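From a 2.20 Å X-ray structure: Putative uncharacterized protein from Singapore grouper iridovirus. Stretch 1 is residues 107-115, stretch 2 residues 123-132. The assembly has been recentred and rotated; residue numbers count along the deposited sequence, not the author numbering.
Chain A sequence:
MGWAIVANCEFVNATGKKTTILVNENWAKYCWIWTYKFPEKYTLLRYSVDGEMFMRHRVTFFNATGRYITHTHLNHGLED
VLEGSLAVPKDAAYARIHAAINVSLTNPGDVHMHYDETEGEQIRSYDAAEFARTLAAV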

# COMPACT_ATOMS: atom_id res chain seq x y z
N ASN A 107 7.18 -3.08 -15.28
CA ASN A 107 7.52 -1.74 -15.79
C ASN A 107 7.74 -0.75 -14.66
O ASN A 107 6.92 0.15 -14.47
N PRO A 108 8.83 -0.90 -13.90
CA PRO A 108 8.97 -0.08 -12.71
C PRO A 108 9.09 1.39 -13.06
O PRO A 108 8.85 2.26 -12.20
N GLY A 109 9.43 1.66 -14.32
CA GLY A 109 9.46 3.02 -14.87
C GLY A 109 8.10 3.72 -14.94
O GLY A 109 8.05 4.94 -15.12
N ASP A 110 7.01 2.95 -14.81
CA ASP A 110 5.64 3.49 -14.84
C ASP A 110 5.19 4.09 -13.49
O ASP A 110 4.17 4.76 -13.42
N VAL A 111 5.94 3.82 -12.41
CA VAL A 111 5.67 4.44 -11.12
C VAL A 111 6.22 5.86 -11.13
O VAL A 111 7.40 6.06 -11.36
N HIS A 112 5.36 6.85 -10.88
CA HIS A 112 5.84 8.24 -10.80
C HIS A 112 5.55 8.96 -9.50
O HIS A 112 5.92 10.12 -9.34
N MET A 113 4.90 8.27 -8.57
CA MET A 113 4.46 8.88 -7.31
C MET A 113 4.73 7.96 -6.13
O MET A 113 4.42 6.77 -6.18
N HIS A 114 5.34 8.51 -5.07
CA HIS A 114 5.41 7.84 -3.78
C HIS A 114 4.74 8.73 -2.74
O HIS A 114 5.15 9.88 -2.54
N TYR A 115 3.70 8.20 -2.10
CA TYR A 115 3.04 8.90 -1.01
C TYR A 115 3.65 8.50 0.32
O TYR A 115 3.59 7.34 0.71
N ILE A 123 7.50 13.02 -6.04
CA ILE A 123 7.49 12.67 -7.45
C ILE A 123 8.86 12.11 -7.81
O ILE A 123 9.89 12.79 -7.70
N ARG A 124 8.86 10.85 -8.22
CA ARG A 124 10.09 10.17 -8.58
C ARG A 124 9.82 8.96 -9.45
O ARG A 124 8.73 8.41 -9.45
N SER A 125 10.85 8.56 -10.19
CA SER A 125 10.83 7.32 -10.92
C SER A 125 11.73 6.29 -10.21
O SER A 125 12.53 6.64 -9.34
N TYR A 126 11.58 5.03 -10.59
CA TYR A 126 12.31 3.94 -9.98
C TYR A 126 12.86 3.08 -11.09
O TYR A 126 12.11 2.69 -11.98
N ASP A 127 14.15 2.78 -11.04
CA ASP A 127 14.68 1.72 -11.89
C ASP A 127 14.40 0.36 -11.25
O ASP A 127 13.85 0.30 -10.14
N ALA A 128 14.76 -0.72 -11.94
CA ALA A 128 14.48 -2.07 -11.45
C ALA A 128 15.00 -2.28 -10.03
O ALA A 128 14.30 -2.89 -9.22
N ALA A 129 16.22 -1.79 -9.75
CA ALA A 129 16.88 -1.96 -8.45
C ALA A 129 16.23 -1.15 -7.33
O ALA A 129 16.04 -1.66 -6.23
N GLU A 130 15.91 0.10 -7.61
CA GLU A 130 15.22 0.96 -6.63
C GLU A 130 13.81 0.43 -6.35
O GLU A 130 13.33 0.50 -5.22
N PHE A 131 13.17 -0.12 -7.37
CA PHE A 131 11.84 -0.67 -7.22
C PHE A 131 11.92 -1.91 -6.35
O PHE A 131 11.17 -2.04 -5.40
N ALA A 132 12.81 -2.83 -6.70
CA ALA A 132 12.99 -4.07 -5.93
C ALA A 132 13.25 -3.81 -4.44
O ALA A 132 12.71 -4.51 -3.56

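Stretch 1 opens with Asn 107, whose side chain (chi1 m) points away from stretch 2, so the contact begins at Pro 108. This ring, C-gamma endo, points toward the partner and serves the start of the helix: its CB lies 3.6 Å from CB of Phe 131, and its CG lies 4.0 Å from CA of Ala 128. Gly 109 has no side chain, and Asp 110 (m) turns away, leaving the short 3-10 segment to pack mainly through its proline.

Val 111, buried and in the t rotamer, bridges two aromatic rings. Its CG1 sits 3.7 Å from CD2 of Tyr 126 (m), while its CG2 meets the edge of the Phe 131 ring (t), 3.9 Å from CE1. Both aromatic residues point toward stretch 1, so one small branched side chain joins the loop to the helix.

His 112 (m) leaves sideways, yet its ring end comes nearer, with CD2 3.6 Å from OG of Ser 125 at the ring edge. The polar link here is made by backbone: Arg 124 N donates to His 112 O at 3.2 Å, the one hydrogen bond between the stretches. The Arg 124 side chain points away and works within its own stretch, donating from NE and NH2 to Ser 125 O and forming a salt bridge from NH2 to Glu 130 OE1 at 3.4 Å.

Met 113 (t, p, p) shares a sheet face with Ile 123 (m, p), its antiparallel bridge partner; CE of Met 113 reaches to 3.7 Å from CG1 of Ile 123. On His 114 (t), pointing toward stretch 2, CB lies 3.5 Å from OH of Tyr 126, while ND1 is hydrogen-bonded elsewhere in the structure. Side-chain packing carries most of this contact, with one backbone hydrogen bond beside it.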

# COMPACT_ATOMS: atom_id res chain seq x y z
CB ASN A 107 6.39 -1.16 -16.65
CG ASN A 107 5.94 -2.10 -17.73
OD1 ASN A 107 6.71 -2.46 -18.61
ND2 ASN A 107 4.67 -2.49 -17.68
CB PRO A 108 10.24 -0.61 -12.07
CG PRO A 108 10.97 -1.27 -13.14
CD PRO A 108 9.99 -1.79 -14.10
CB ASP A 110 4.64 2.40 -15.32
CG ASP A 110 4.73 2.10 -16.85
OD1 ASP A 110 5.60 2.65 -17.57
OD2 ASP A 110 3.93 1.27 -17.33
CB VAL A 111 6.36 3.71 -9.94
CG1 VAL A 111 6.04 4.40 -8.62
CG2 VAL A 111 5.96 2.26 -9.89
CB HIS A 112 5.36 9.07 -11.99
CG HIS A 112 6.15 8.82 -13.24
ND1 HIS A 112 5.60 8.91 -14.50
CD2 HIS A 112 7.43 8.43 -13.42
CE1 HIS A 112 6.52 8.62 -15.40
NE2 HIS A 112 7.64 8.31 -14.77
CB MET A 113 2.96 9.18 -7.41
CG MET A 113 2.36 9.85 -6.19
SD MET A 113 2.88 11.54 -5.92
CE MET A 113 2.46 12.31 -7.49
CB HIS A 114 6.86 7.52 -3.37
CG HIS A 114 7.01 7.04 -1.96
ND1 HIS A 114 6.47 5.85 -1.51
CD2 HIS A 114 7.62 7.60 -0.89
CE1 HIS A 114 6.76 5.69 -0.24
NE2 HIS A 114 7.46 6.73 0.17
CB TYR A 115 1.54 8.63 -1.00
CG TYR A 115 0.77 9.17 -2.19
CD1 TYR A 115 0.61 10.54 -2.39
CD2 TYR A 115 0.19 8.31 -3.11
CE1 TYR A 115 -0.11 11.04 -3.48
CE2 TYR A 115 -0.54 8.79 -4.21
CZ TYR A 115 -0.68 10.16 -4.38
OH TYR A 115 -1.39 10.65 -5.46
CB ILE A 123 7.09 13.85 -8.37
CG1 ILE A 123 5.59 14.12 -8.26
CG2 ILE A 123 7.42 13.54 -9.84
CD1 ILE A 123 5.19 14.95 -7.09
CB ARG A 124 10.89 9.77 -7.33
CG ARG A 124 10.14 8.87 -6.34
CD ARG A 124 11.12 8.14 -5.43
NE ARG A 124 12.04 7.29 -6.20
CZ ARG A 124 13.20 6.82 -5.75
NH1 ARG A 124 13.61 7.09 -4.52
NH2 ARG A 124 13.95 6.07 -6.54
CB SER A 125 11.30 7.55 -12.35
OG SER A 125 10.57 6.74 -13.26
CB TYR A 126 11.36 3.06 -9.16
CG TYR A 126 10.84 3.69 -7.90
CD1 TYR A 126 11.46 3.45 -6.69
CD2 TYR A 126 9.71 4.51 -7.91
CE1 TYR A 126 11.00 4.02 -5.51
CE2 TYR A 126 9.23 5.09 -6.73
CZ TYR A 126 9.89 4.84 -5.54
OH TYR A 126 9.44 5.39 -4.37
CB ASP A 127 16.15 1.94 -12.31
CG ASP A 127 17.15 1.80 -11.17
OD1 ASP A 127 16.86 1.18 -10.12
OD2 ASP A 127 18.28 2.30 -11.36
CB ALA A 128 15.07 -3.13 -12.41
CB ALA A 129 18.37 -1.62 -8.55
CB GLU A 130 15.15 2.40 -7.16
CG GLU A 130 16.51 3.07 -7.34
CD GLU A 130 16.44 4.41 -8.08
OE1 GLU A 130 15.63 4.55 -9.03
OE2 GLU A 130 17.21 5.33 -7.72
CB PHE A 131 11.19 -0.99 -8.57
CG PHE A 131 9.78 -1.47 -8.46
CD1 PHE A 131 8.72 -0.56 -8.49
CD2 PHE A 131 9.49 -2.81 -8.30
CE1 PHE A 131 7.41 -0.99 -8.38
CE2 PHE A 131 8.18 -3.26 -8.18
CZ PHE A 131 7.13 -2.34 -8.24
CB ALA A 132 14.10 -4.90 -6.50